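Local atomic coordinates of Emp46p (Saccharomyces cerevisiae, PDB entry 2A6V), a protein that acts as a cargo receptor with a legume-lectin-like carbohydrate recognition domain and is involved in the secretion of glycoproteins. Residues A[41-46]-A[207-212]; A[52-57]-A[197-202]; A[73-78]-A[153-158]. One frame throughout, in Å; residues are numbered along the deposited sequence.

Contact 1. Residues A[41-46]-A[207-212]; sequences RFVLTP and KESFEI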
ATOM      1  N   ARG A  41      -4.862   7.883  13.974  1.00 14.01           N
ATOM      2  CA  ARG A  41      -4.288   7.142  12.839  1.00 13.80           C
ATOM      3  C   ARG A  41      -4.316   5.654  13.076  1.00 13.41           C
ATOM      4  O   ARG A  41      -4.490   5.176  14.220  1.00 13.10           O
ATOM      5  CB  ARG A  41      -2.879   7.645  12.497  1.00 14.05           C
ATOM      6  CG  ARG A  41      -1.705   7.022  13.204  1.00 17.33           C
ATOM      7  CD  ARG A  41      -1.715   7.133  14.700  1.00 17.33           C
ATOM      8  NE  ARG A  41      -0.477   6.696  15.347  1.00 15.36           N
ATOM      9  CZ  ARG A  41      -0.299   6.645  16.646  1.00 17.78           C
ATOM     10  NH1 ARG A  41      -1.301   6.905  17.474  1.00 18.37           N
ATOM     11  NH2 ARG A  41       0.878   6.294  17.130  1.00 20.84           N
ATOM     12  N   PHE A  42      -4.220   4.894  11.992  1.00 12.70           N
ATOM     13  CA  PHE A  42      -4.127   3.460  12.107  1.00 12.94           C
ATOM     14  C   PHE A  42      -2.696   3.028  12.365  1.00 12.49           C
ATOM     15  O   PHE A  42      -1.779   3.500  11.717  1.00 13.61           O
ATOM     16  CB  PHE A  42      -4.619   2.768  10.845  1.00 12.81           C
ATOM     17  CG  PHE A  42      -6.113   2.707  10.701  1.00 13.27           C
ATOM     18  CD1 PHE A  42      -6.882   1.956  11.574  1.00 14.04           C
ATOM     19  CD2 PHE A  42      -6.754   3.381   9.672  1.00 15.95           C
ATOM     20  CE1 PHE A  42      -8.284   1.896  11.407  1.00 14.16           C
ATOM     21  CE2 PHE A  42      -8.139   3.297   9.492  1.00 16.96           C
ATOM     22  CZ  PHE A  42      -8.886   2.566  10.353  1.00 16.39           C
ATOM     23  N   VAL A  43      -2.511   2.167  13.342  1.00 12.45           N
ATOM     24  CA  VAL A  43      -1.237   1.540  13.603  1.00 12.20           C
ATOM     25  C   VAL A  43      -1.397   0.098  13.110  1.00 12.04           C
ATOM     26  O   VAL A  43      -2.158  -0.698  13.695  1.00 12.71           O
ATOM     27  CB  VAL A  43      -0.857   1.587  15.089  1.00 12.49           C
ATOM     28  CG1 VAL A  43       0.483   0.874  15.313  1.00 13.25           C
ATOM     29  CG2 VAL A  43      -0.813   3.038  15.584  1.00 12.88           C
ATOM     30  N   LEU A  44      -0.732  -0.225  12.009  1.00 12.39           N
ATOM     31  CA  LEU A  44      -0.833  -1.547  11.407  1.00 11.95           C
ATOM     32  C   LEU A  44      -0.150  -2.585  12.264  1.00 12.68           C
ATOM     33  O   LEU A  44      -0.649  -3.708  12.360  1.00 12.84           O
ATOM     34  CB  LEU A  44      -0.207  -1.542  10.000  1.00 11.57           C
ATOM     35  CG  LEU A  44      -0.915  -0.710   8.934  1.00 11.73           C
ATOM     36  CD1 LEU A  44      -0.015  -0.540   7.711  1.00 11.53           C
ATOM     37  CD2 LEU A  44      -2.230  -1.340   8.505  1.00 13.36           C
ATOM     38  N   THR A  45       0.967  -2.220  12.906  1.00 12.69           N
ATOM     39  CA  THR A  45       1.807  -3.168  13.645  1.00 12.37           C
ATOM     40  C   THR A  45       2.132  -2.674  15.058  1.00 12.89           C
ATOM     41  O   THR A  45       3.278  -2.297  15.345  1.00 13.06           O
ATOM     42  CB  THR A  45       3.110  -3.441  12.880  1.00 12.87           C
ATOM     43  OG1 THR A  45       3.806  -2.220  12.608  1.00 12.98           O
ATOM     44  CG2 THR A  45       2.816  -4.042  11.525  1.00 12.61           C
ATOM     45  N   PRO A  46       1.123  -2.650  15.926  1.00 13.58           N
ATOM     46  CA  PRO A  46       1.268  -2.039  17.254  1.00 14.48           C
ATOM     47  C   PRO A  46       2.090  -2.793  18.293  1.00 14.82           C
ATOM     48  O   PRO A  46       2.435  -2.216  19.331  1.00 16.25           O
ATOM     49  CB  PRO A  46      -0.177  -1.939  17.737  1.00 14.03           C
ATOM     50  CG  PRO A  46      -0.901  -3.024  17.033  1.00 14.22           C
ATOM     51  CD  PRO A  46      -0.250  -3.106  15.678  1.00 13.46           C
ATOM     52  N   LYS A 207       9.647  -3.784  17.079  1.00 16.50           N
ATOM     53  CA  LYS A 207       8.401  -3.038  17.260  1.00 16.73           C
ATOM     54  C   LYS A 207       8.280  -1.808  16.366  1.00 15.57           C
ATOM     55  O   LYS A 207       7.643  -0.829  16.733  1.00 16.69           O
ATOM     56  CB  LYS A 207       8.207  -2.649  18.735  1.00 17.97           C
ATOM     57  CG  LYS A 207       6.814  -2.954  19.276  1.00 21.04           C
ATOM     58  CD  LYS A 207       6.588  -2.327  20.665  1.00 25.05           C
ATOM     59  CE  LYS A 207       5.239  -1.627  20.790  1.00 28.66           C
ATOM     60  NZ  LYS A 207       5.015  -0.494  19.826  1.00 30.07           N
ATOM     61  N   GLU A 208       8.859  -1.876  15.166  1.00 14.96           N
ATOM     62  CA  GLU A 208       8.623  -0.837  14.162  1.00 13.72           C
ATOM     63  C   GLU A 208       7.122  -0.573  14.026  1.00 12.94           C
ATOM     64  O   GLU A 208       6.322  -1.499  13.896  1.00 13.52           O
ATOM     65  CB  GLU A 208       9.194  -1.253  12.792  1.00 13.01           C
ATOM     66  CG  GLU A 208       9.240  -0.116  11.793  1.00 12.52           C
ATOM     67  CD  GLU A 208      10.160  -0.370  10.586  1.00 12.42           C
ATOM     68  OE1 GLU A 208      10.726  -1.478  10.417  1.00 14.62           O
ATOM     69  OE2 GLU A 208      10.326   0.575   9.801  1.00 12.76           O
ATOM     70  N   SER A 209       6.729   0.693  14.059  1.00 12.26           N
ATOM     71  CA  SER A 209       5.319   1.049  14.018  1.00 11.75           C
ATOM     72  C   SER A 209       4.965   1.590  12.640  1.00 12.38           C
ATOM     73  O   SER A 209       5.215   2.762  12.334  1.00 12.05           O
ATOM     74  CB  SER A 209       4.979   2.065  15.113  1.00 12.75           C
ATOM     75  OG  SER A 209       3.567   2.254  15.154  1.00 12.89           O
ATOM     76  N   PHE A 210       4.385   0.735  11.815  1.00 11.63           N
ATOM     77  CA  PHE A 210       3.902   1.141  10.501  1.00 11.81           C
ATOM     78  C   PHE A 210       2.501   1.680  10.639  1.00 11.48           C
ATOM     79  O   PHE A 210       1.621   0.997  11.158  1.00 11.68           O
ATOM     80  CB  PHE A 210       3.927  -0.040   9.527  1.00 11.68           C
ATOM     81  CG  PHE A 210       5.319  -0.522   9.198  1.00 11.57           C
ATOM     82  CD1 PHE A 210       6.142   0.229   8.371  1.00 11.29           C
ATOM     83  CD2 PHE A 210       5.803  -1.705   9.721  1.00 11.98           C
ATOM     84  CE1 PHE A 210       7.405  -0.210   8.032  1.00 11.67           C
ATOM     85  CE2 PHE A 210       7.095  -2.141   9.394  1.00 12.67           C
ATOM     86  CZ  PHE A 210       7.878  -1.374   8.543  1.00 11.48           C
ATOM     87  N   GLU A 211       2.294   2.898  10.162  1.00 11.44           N
ATOM     88  CA  GLU A 211       1.069   3.660  10.437  1.00 11.48           C
ATOM     89  C   GLU A 211       0.490   4.269   9.183  1.00 11.99           C
ATOM     90  O   GLU A 211       1.234   4.722   8.313  1.00 12.91           O
ATOM     91  CB  GLU A 211       1.337   4.747  11.459  1.00 11.91           C
ATOM     92  CG  GLU A 211       2.075   4.231  12.680  1.00 12.28           C
ATOM     93  CD  GLU A 211       2.257   5.236  13.791  1.00 12.62           C
ATOM     94  OE1 GLU A 211       1.832   6.399  13.631  1.00 14.01           O
ATOM     95  OE2 GLU A 211       2.812   4.860  14.836  1.00 15.43           O
ATOM     96  N   ILE A 212      -0.843   4.303   9.097  1.00 12.06           N
ATOM     97  CA  ILE A 212      -1.573   4.934   7.999  1.00 11.73           C
ATOM     98  C   ILE A 212      -2.351   6.134   8.568  1.00 13.30           C
ATOM     99  O   ILE A 212      -3.217   5.962   9.438  1.00 12.22           O
ATOM    100  CB  ILE A 212      -2.527   3.934   7.313  1.00 12.46           C
ATOM    101  CG1 ILE A 212      -1.751   2.721   6.760  1.00 11.95           C
ATOM    102  CG2 ILE A 212      -3.310   4.606   6.233  1.00 11.45           C
ATOM    103  CD1 ILE A 212      -0.767   3.027   5.635  1.00 13.87           C
TER
HETATM  104  O   HOH W   1       3.750   6.418  16.713  1.00 30.31           O
HETATM  105  O   HOH W   2       4.920  -0.958  17.198  1.00 19.85           O
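Glu211 OE1 is held by two arginines, Arg41 across the contact and Arg73 of the next strand, each through a salt bridge. Arg41 NE reaches Glu211 OE1 at 2.9 Å in a near-straight bond. The oxygen lies almost in the guanidinium plane, but the nitrogen meets it from above the carboxylate plane, and the two planes stand 60° apart. The second arm, Arg41 NH2 to Glu211 OE2, is weak. Glu211 OE2 also takes the hydroxyl of Ser209 on its anti lone pair, at 2.7 Å, and a water that donates to it and is held only weakly by Arg41 NH2. The Arg41 chain bends at chi2 (-59°), and Val43 CG2 lies against one face of the guanidinium, toward its rim.

The backbones pair antiparallel. Phe42 and Ile212 exchange two hydrogen bonds, and Leu44 N donates to Phe210 O. Beyond the strand, Thr45 OG1 takes over as a partner. It gives its proton to Glu208 O at 2.9 Å and accepts Phe210 N at 3.1 Å, a nearly straight bond; the same oxygen lies at the edge of the Phe210 ring. On the face opposite to Glu211, Leu44 CD1 packs on Ile212 CG1 at 3.8 Å, toward Leu54 of the other sheet.

One buried carboxylate facing two arginines probably stays ionised, and its charge links strand 209-218 to both neighbours, 41-43 and 66-75.

Contact 2. Residues A[52-57]-A[197-202]; sequences GSLWLK and IGTSAI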
ATOM      1  N   GLY A  52      -0.722  -6.310  10.263  1.00 12.30           N
ATOM      2  CA  GLY A  52      -2.002  -5.636  10.132  1.00 12.56           C
ATOM      3  C   GLY A  52      -2.240  -5.185   8.719  1.00 12.54           C
ATOM      4  O   GLY A  52      -1.281  -5.019   7.962  1.00 11.80           O
ATOM      5  N   SER A  53      -3.500  -4.976   8.372  1.00 11.88           N
ATOM      6  CA  SER A  53      -3.886  -4.601   7.011  1.00 12.62           C
ATOM      7  C   SER A  53      -5.164  -3.804   6.975  1.00 12.38           C
ATOM      8  O   SER A  53      -5.985  -3.882   7.897  1.00 12.62           O
ATOM      9  CB  SER A  53      -4.038  -5.834   6.107  1.00 13.46           C
ATOM     10  OG  SER A  53      -4.973  -6.771   6.632  1.00 14.27           O
ATOM     11  N   LEU A  54      -5.308  -3.010   5.929  1.00 11.82           N
ATOM     12  CA  LEU A  54      -6.515  -2.261   5.621  1.00 12.06           C
ATOM     13  C   LEU A  54      -6.827  -2.540   4.178  1.00 12.17           C
ATOM     14  O   LEU A  54      -6.027  -2.237   3.311  1.00 12.22           O
ATOM     15  CB  LEU A  54      -6.333  -0.761   5.832  1.00 13.33           C
ATOM     16  CG  LEU A  54      -6.052  -0.359   7.270  1.00 14.04           C
ATOM     17  CD1 LEU A  54      -5.500   1.033   7.316  1.00 15.48           C
ATOM     18  CD2 LEU A  54      -7.314  -0.463   8.108  1.00 15.23           C
ATOM     19  N   TRP A  55      -7.990  -3.104   3.918  1.00 12.51           N
ATOM     20  CA  TRP A  55      -8.419  -3.374   2.549  1.00 13.67           C
ATOM     21  C   TRP A  55      -9.780  -2.749   2.282  1.00 14.18           C
ATOM     22  O   TRP A  55     -10.692  -2.840   3.102  1.00 14.78           O
ATOM     23  CB  TRP A  55      -8.507  -4.884   2.302  1.00 14.28           C
ATOM     24  CG  TRP A  55      -7.197  -5.589   2.166  1.00 16.26           C
ATOM     25  CD1 TRP A  55      -6.525  -6.267   3.130  1.00 19.81           C
ATOM     26  CD2 TRP A  55      -6.429  -5.712   0.970  1.00 15.75           C
ATOM     27  NE1 TRP A  55      -5.378  -6.808   2.606  1.00 18.65           N
ATOM     28  CE2 TRP A  55      -5.298  -6.482   1.278  1.00 19.42           C
ATOM     29  CE3 TRP A  55      -6.602  -5.268  -0.348  1.00 17.74           C
ATOM     30  CZ2 TRP A  55      -4.327  -6.786   0.334  1.00 19.35           C
ATOM     31  CZ3 TRP A  55      -5.622  -5.577  -1.294  1.00 18.01           C
ATOM     32  CH2 TRP A  55      -4.517  -6.340  -0.941  1.00 19.04           C
ATOM     33  N   LEU A  56      -9.933  -2.092   1.143  1.00 13.88           N
ATOM     34  CA  LEU A  56     -11.268  -1.664   0.713  1.00 14.71           C
ATOM     35  C   LEU A  56     -12.101  -2.880   0.339  1.00 15.70           C
ATOM     36  O   LEU A  56     -11.641  -3.772  -0.372  1.00 15.85           O
ATOM     37  CB  LEU A  56     -11.192  -0.705  -0.474  1.00 15.38           C
ATOM     38  CG  LEU A  56     -11.023   0.746  -0.087  1.00 15.60           C
ATOM     39  CD1 LEU A  56     -10.382   1.509  -1.220  1.00 17.54           C
ATOM     40  CD2 LEU A  56     -12.379   1.380   0.298  1.00 16.33           C
ATOM     41  N   LYS A  57     -13.329  -2.930   0.842  1.00 16.79           N
ATOM     42  CA  LYS A  57     -14.253  -4.025   0.530  1.00 17.76           C
ATOM     43  C   LYS A  57     -14.701  -4.013  -0.953  1.00 18.22           C
ATOM     44  O   LYS A  57     -14.579  -5.031  -1.624  1.00 19.52           O
ATOM     45  CB  LYS A  57     -15.466  -4.010   1.469  1.00 18.51           C
ATOM     46  CG  LYS A  57     -15.178  -4.364   2.929  1.00 19.10           C
ATOM     47  CD  LYS A  57     -16.461  -4.283   3.790  1.00 20.88           C
ATOM     48  CE  LYS A  57     -16.133  -4.354   5.273  1.00 21.96           C
ATOM     49  NZ  LYS A  57     -17.350  -4.061   6.131  1.00 25.69           N
ATOM     50  N   ILE A 197      -7.927  -2.716  -3.479  1.00 13.95           N
ATOM     51  CA  ILE A 197      -6.963  -1.722  -3.013  1.00 13.74           C
ATOM     52  C   ILE A 197      -6.727  -1.889  -1.545  1.00 12.90           C
ATOM     53  O   ILE A 197      -7.681  -1.949  -0.763  1.00 13.19           O
ATOM     54  CB  ILE A 197      -7.524  -0.299  -3.289  1.00 13.51           C
ATOM     55  CG1 ILE A 197      -7.732  -0.074  -4.788  1.00 14.26           C
ATOM     56  CG2 ILE A 197      -6.659   0.765  -2.658  1.00 14.62           C
ATOM     57  CD1 ILE A 197      -8.686   1.011  -5.079  1.00 15.93           C
ATOM     58  N   GLY A 198      -5.466  -1.961  -1.125  1.00 12.02           N
ATOM     59  CA  GLY A 198      -5.182  -2.050   0.292  1.00 12.26           C
ATOM     60  C   GLY A 198      -3.735  -1.799   0.654  1.00 11.71           C
ATOM     61  O   GLY A 198      -2.897  -1.470  -0.196  1.00 12.33           O
ATOM     62  N   THR A 199      -3.449  -1.952   1.932  1.00 10.69           N
ATOM     63  CA  THR A 199      -2.110  -1.832   2.483  1.00 10.26           C
ATOM     64  C   THR A 199      -1.955  -2.849   3.600  1.00 11.56           C
ATOM     65  O   THR A 199      -2.937  -3.246   4.254  1.00 11.45           O
ATOM     66  CB  THR A 199      -1.875  -0.385   2.999  1.00 11.11           C
ATOM     67  OG1 THR A 199      -0.537  -0.260   3.468  1.00 10.71           O
ATOM     68  CG2 THR A 199      -2.788  -0.033   4.190  1.00 12.04           C
ATOM     69  N   SER A 200      -0.729  -3.275   3.835  1.00 11.42           N
ATOM     70  CA  SER A 200      -0.421  -4.164   4.928  1.00 11.36           C
ATOM     71  C   SER A 200       0.987  -3.991   5.403  1.00 11.35           C
ATOM     72  O   SER A 200       1.826  -3.462   4.679  1.00 10.84           O
ATOM     73  CB  SER A 200      -0.644  -5.608   4.513  1.00 11.56           C
ATOM     74  OG  SER A 200       0.312  -5.985   3.530  1.00 12.04           O
ATOM     75  N   ALA A 201       1.275  -4.450   6.603  1.00 10.44           N
ATOM     76  CA  ALA A 201       2.628  -4.400   7.107  1.00 10.97           C
ATOM     77  C   ALA A 201       2.861  -5.499   8.096  1.00 11.96           C
ATOM     78  O   ALA A 201       1.921  -6.074   8.634  1.00 11.71           O
ATOM     79  CB  ALA A 201       2.914  -3.056   7.744  1.00 10.92           C
ATOM     80  N   ILE A 202       4.128  -5.801   8.320  1.00 11.51           N
ATOM     81  CA  ILE A 202       4.557  -6.710   9.362  1.00 11.79           C
ATOM     82  C   ILE A 202       5.864  -6.159   9.939  1.00 11.71           C
ATOM     83  O   ILE A 202       6.683  -5.597   9.221  1.00 12.31           O
ATOM     84  CB  ILE A 202       4.735  -8.142   8.792  1.00 11.49           C
ATOM     85  CG1 ILE A 202       5.010  -9.140   9.920  1.00 14.69           C
ATOM     86  CG2 ILE A 202       5.840  -8.205   7.722  1.00 13.55           C
ATOM     87  CD1 ILE A 202       5.120 -10.576   9.409  1.00 18.06           C
TER
HETATM   88  O   HOH W   3     -10.822  -2.970  -2.883  1.00 18.41           O
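Leu54 and Thr199 form a hydrogen-bonded antiparallel pair at the middle of this contact. It joins two strands of one sheet of the legume-lectin-like beta sandwich. Leu54 N to Thr199 O and Thr199 N to Leu54 O both measure 2.9 Å. Gly52 and Ala201 make a second such pair, and Leu56 N donates to Ile197 O. The return link of that last pair runs through a water, between Leu56 O and Ile197 N.

Side chains alternate between the two faces. On one face Leu54 CB meets Thr199 CG2 at 4.0 Å, and Leu56 lies alongside Ile197, with Leu56 CD1 at 4.0 Å from Ile197 CB. This face looks toward the other sheet, where Ile197 packs on Met215 and Leu217 and Thr199 on Ile212. The hydroxyl of Thr199 is held by Ala86 O of the strand 84-90.

On the other face Ser53 and Ser200 meet through their CB atoms, 3.8 Å apart. Ser200 OG turns to Phe101 O and Trp88 NE1, so its polar end is satisfied by other parts of the chain. Trp55 shares this face. Its CG is anti to the carbonyl carbon (chi1 -74°), and the indole swings across to the partner strand. There the ring passes over Gly198, with the glycine CA toward the rim of one face. Gly198 has no CB, and the ring comes in close over its backbone. Arg196 adds a cation-pi contact to the indole, and the ring of Trp88 meets it with planes about 30° apart.

The contact with the glycine is a CH-pi one: Gly198 CA sits 4.0 Å from the centroid of the Trp55 six-membered ring, 28° off its normal.

Contact 3. Residues A[73-78]-A[153-158]; sequences RSFGFR and DSMVPS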
ATOM      1  N   ARG A  73       3.555   6.548   7.839  1.00 10.89           N
ATOM      2  CA  ARG A  73       4.881   6.676   8.402  1.00 11.04           C
ATOM      3  C   ARG A  73       5.322   5.384   9.073  1.00 11.72           C
ATOM      4  O   ARG A  73       4.512   4.513   9.378  1.00 12.11           O
ATOM      5  CB  ARG A  73       4.958   7.836   9.393  1.00 11.55           C
ATOM      6  CG  ARG A  73       4.108   7.638  10.632  1.00 12.04           C
ATOM      7  CD  ARG A  73       4.064   8.881  11.489  1.00 13.53           C
ATOM      8  NE  ARG A  73       3.188   8.652  12.627  1.00 13.55           N
ATOM      9  CZ  ARG A  73       2.743   9.592  13.438  1.00 14.89           C
ATOM     10  NH1 ARG A  73       3.127  10.846  13.322  1.00 15.78           N
ATOM     11  NH2 ARG A  73       1.922   9.247  14.419  1.00 14.62           N
ATOM     12  N   SER A  74       6.614   5.285   9.320  1.00 12.67           N
ATOM     13  CA  SER A  74       7.169   4.258  10.170  1.00 13.18           C
ATOM     14  C   SER A  74       7.848   4.982  11.307  1.00 14.21           C
ATOM     15  O   SER A  74       8.700   5.815  11.077  1.00 14.28           O
ATOM     16  CB  SER A  74       8.218   3.426   9.445  1.00 12.95           C
ATOM     17  OG  SER A  74       8.857   2.568  10.386  1.00 14.87           O
ATOM     18  N   PHE A  75       7.450   4.663  12.528  1.00 15.25           N
ATOM     19  CA  PHE A  75       7.956   5.323  13.719  1.00 17.17           C
ATOM     20  C   PHE A  75       8.500   4.335  14.742  1.00 17.00           C
ATOM     21  O   PHE A  75       7.971   3.229  14.928  1.00 16.85           O
ATOM     22  CB  PHE A  75       6.841   6.150  14.364  1.00 18.42           C
ATOM     23  CG  PHE A  75       7.268   6.843  15.612  1.00 22.07           C
ATOM     24  CD1 PHE A  75       8.116   7.930  15.550  1.00 24.28           C
ATOM     25  CD2 PHE A  75       6.839   6.391  16.857  1.00 24.29           C
ATOM     26  CE1 PHE A  75       8.541   8.567  16.732  1.00 26.56           C
ATOM     27  CE2 PHE A  75       7.249   7.028  18.029  1.00 26.44           C
ATOM     28  CZ  PHE A  75       8.100   8.110  17.959  1.00 26.85           C
ATOM     29  N   GLY A  76       9.557   4.737  15.426  1.00 18.11           N
ATOM     30  CA  GLY A  76      10.012   4.029  16.604  1.00 18.31           C
ATOM     31  C   GLY A  76      11.199   3.101  16.474  1.00 18.75           C
ATOM     32  O   GLY A  76      11.754   2.657  17.486  1.00 21.11           O
ATOM     33  N   PHE A  77      11.585   2.780  15.243  1.00 17.48           N
ATOM     34  CA  PHE A  77      12.679   1.867  15.023  1.00 17.20           C
ATOM     35  C   PHE A  77      13.454   2.175  13.763  1.00 16.85           C
ATOM     36  O   PHE A  77      12.882   2.266  12.681  1.00 16.18           O
ATOM     37  CB  PHE A  77      12.207   0.415  14.931  1.00 17.36           C
ATOM     38  CG  PHE A  77      13.328  -0.549  14.662  1.00 17.38           C
ATOM     39  CD1 PHE A  77      14.320  -0.759  15.621  1.00 17.93           C
ATOM     40  CD2 PHE A  77      13.428  -1.217  13.444  1.00 19.22           C
ATOM     41  CE1 PHE A  77      15.366  -1.626  15.381  1.00 20.06           C
ATOM     42  CE2 PHE A  77      14.479  -2.088  13.214  1.00 19.37           C
ATOM     43  CZ  PHE A  77      15.447  -2.285  14.175  1.00 20.95           C
ATOM     44  N   ARG A  78      14.770   2.292  13.908  1.00 16.15           N
ATOM     45  CA  ARG A  78      15.668   2.371  12.764  1.00 16.80           C
ATOM     46  C   ARG A  78      16.740   1.333  12.986  1.00 16.94           C
ATOM     47  O   ARG A  78      17.401   1.328  14.019  1.00 17.84           O
ATOM     48  CB  ARG A  78      16.284   3.763  12.642  1.00 16.82           C
ATOM     49  CG  ARG A  78      17.380   3.850  11.592  1.00 16.11           C
ATOM     50  CD  ARG A  78      17.754   5.269  11.167  1.00 18.05           C
ATOM     51  NE  ARG A  78      16.725   5.879  10.330  1.00 17.77           N
ATOM     52  CZ  ARG A  78      16.549   5.618   9.038  1.00 16.06           C
ATOM     53  NH1 ARG A  78      17.330   4.747   8.422  1.00 17.34           N
ATOM     54  NH2 ARG A  78      15.585   6.204   8.363  1.00 16.96           N
ATOM     55  N   ASP A 153      11.670   5.422  11.177  1.00 13.76           N
ATOM     56  CA  ASP A 153      11.735   6.241  12.389  1.00 15.34           C
ATOM     57  C   ASP A 153      11.573   7.745  12.096  1.00 15.19           C
ATOM     58  O   ASP A 153      12.464   8.569  12.333  1.00 17.12           O
ATOM     59  CB  ASP A 153      12.990   5.920  13.195  1.00 14.87           C
ATOM     60  CG  ASP A 153      12.925   6.459  14.608  1.00 19.37           C
ATOM     61  OD1 ASP A 153      11.805   6.705  15.115  1.00 21.55           O
ATOM     62  OD2 ASP A 153      13.951   6.684  15.271  1.00 23.30           O
ATOM     63  N   SER A 154      10.393   8.061  11.592  1.00 15.60           N
ATOM     64  CA  SER A 154       9.970   9.437  11.284  1.00 15.81           C
ATOM     65  C   SER A 154       8.599   9.695  11.856  1.00 16.23           C
ATOM     66  O   SER A 154       7.668   8.958  11.570  1.00 16.17           O
ATOM     67  CB  SER A 154       9.921   9.651   9.777  1.00 17.15           C
ATOM     68  OG  SER A 154       9.627  11.007   9.487  1.00 17.82           O
ATOM     69  N   MET A 155       8.474  10.730  12.682  1.00 15.52           N
ATOM     70  CA  MET A 155       7.165  11.271  13.038  1.00 15.51           C
ATOM     71  C   MET A 155       6.516  11.943  11.838  1.00 14.26           C
ATOM     72  O   MET A 155       5.293  11.979  11.694  1.00 14.64           O
ATOM     73  CB  MET A 155       7.296  12.314  14.162  1.00 16.13           C
ATOM     74  CG  MET A 155       7.877  11.817  15.461  1.00 17.87           C
ATOM     75  SD  MET A 155       8.062  13.213  16.608  1.00 22.17           S
ATOM     76  CE  MET A 155       9.477  14.062  15.962  1.00 22.20           C
ATOM     77  N   VAL A 156       7.347  12.525  10.972  1.00 13.60           N
ATOM     78  CA  VAL A 156       6.841  13.253   9.833  1.00 13.05           C
ATOM     79  C   VAL A 156       6.393  12.238   8.787  1.00 13.46           C
ATOM     80  O   VAL A 156       7.205  11.439   8.309  1.00 13.52           O
ATOM     81  CB  VAL A 156       7.923  14.129   9.198  1.00 12.86           C
ATOM     82  CG1 VAL A 156       7.393  14.785   7.955  1.00 13.62           C
ATOM     83  CG2 VAL A 156       8.410  15.144  10.210  1.00 13.68           C
ATOM     84  N   PRO A 157       5.125  12.241   8.422  1.00 13.40           N
ATOM     85  CA  PRO A 157       4.664  11.246   7.456  1.00 14.00           C
ATOM     86  C   PRO A 157       5.093  11.583   6.039  1.00 13.62           C
ATOM     87  O   PRO A 157       5.518  12.710   5.711  1.00 14.43           O
ATOM     88  CB  PRO A 157       3.139  11.326   7.553  1.00 14.60           C
ATOM     89  CG  PRO A 157       2.875  12.684   8.015  1.00 15.79           C
ATOM     90  CD  PRO A 157       4.024  13.117   8.872  1.00 14.30           C
ATOM     91  N   SER A 158       4.923  10.581   5.193  1.00 13.37           N
ATOM     92  CA  SER A 158       5.148  10.703   3.767  1.00 13.59           C
ATOM     93  C   SER A 158       3.898  10.352   3.002  1.00 13.61           C
ATOM     94  O   SER A 158       3.012   9.663   3.539  1.00 13.28           O
ATOM     95  CB  SER A 158       6.274   9.776   3.355  1.00 14.70           C
ATOM     96  OG  SER A 158       7.519  10.278   3.826  1.00 16.52           O
TER
HETATM   97  O   HOH W   4      10.319   3.231  12.511  1.00 16.55           O
HETATM   98  O   HOH W   5      15.239   8.188  11.178  1.00 27.45           O
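Phe75 and Met155 lie side by side and point the same way, with Phe75 CE1 3.6 Å from Met155 CG. The Phe75 ring stands across the carboxylate of Asp153, their planes 56° apart. Asp153 OD1 turns to the backbone and accepts Gly76 N at 3.0 Å, from above the carboxylate plane. Gly76 turns the chain there with a positive phi (101°).

Arg73 runs along the loop past Ser154 and Met155. Its chain is extended from CG to NE, and its CD passes 3.6 Å from Ser154 O. The tip then gives NH1 to Met155 O at 2.9 Å, in the carbonyl plane and on a lone pair. Arg73 NE is taken by Glu211.

Between these groups the backbones meet in a nearly straight bond from Ser154 N to Ser74 O, 2.9 Å. A water links Ser74 OG, Phe77 N and Asp153 N, while Ser74 OG has Glu208 as its stronger partner. Another water joins Arg78 NE to Asp153 O.

The loop belongs to a connection that crosses between the two sheets of the lectin-like sandwich, from 145-148 to 158-165, held here to the end of strand 66-75.

In the fold
Contact 1 and contact 2 lie in the two facing sheets, their centres about 12 Å apart. Strands 41-43 and 51-56 follow each other along the chain, as do 196-202 and 209-218, each time crossing between the sheets. Leu54 and Ala201 of contact 2 pack on Phe42 and Phe210 of contact 1. Contact 3 reaches contact 1's sheet through strand 66-75; its other segment is almost all loop. Their centres are about 10 Å apart, and Arg73 and Ser74 bond to Glu211 and Glu208. Contacts 2 and 3, with centres about 18 Å apart, do not touch. Contacts 1 and 2 pair early strands with late ones, one pair per sheet; contact 3, nested inside both, joins middle parts.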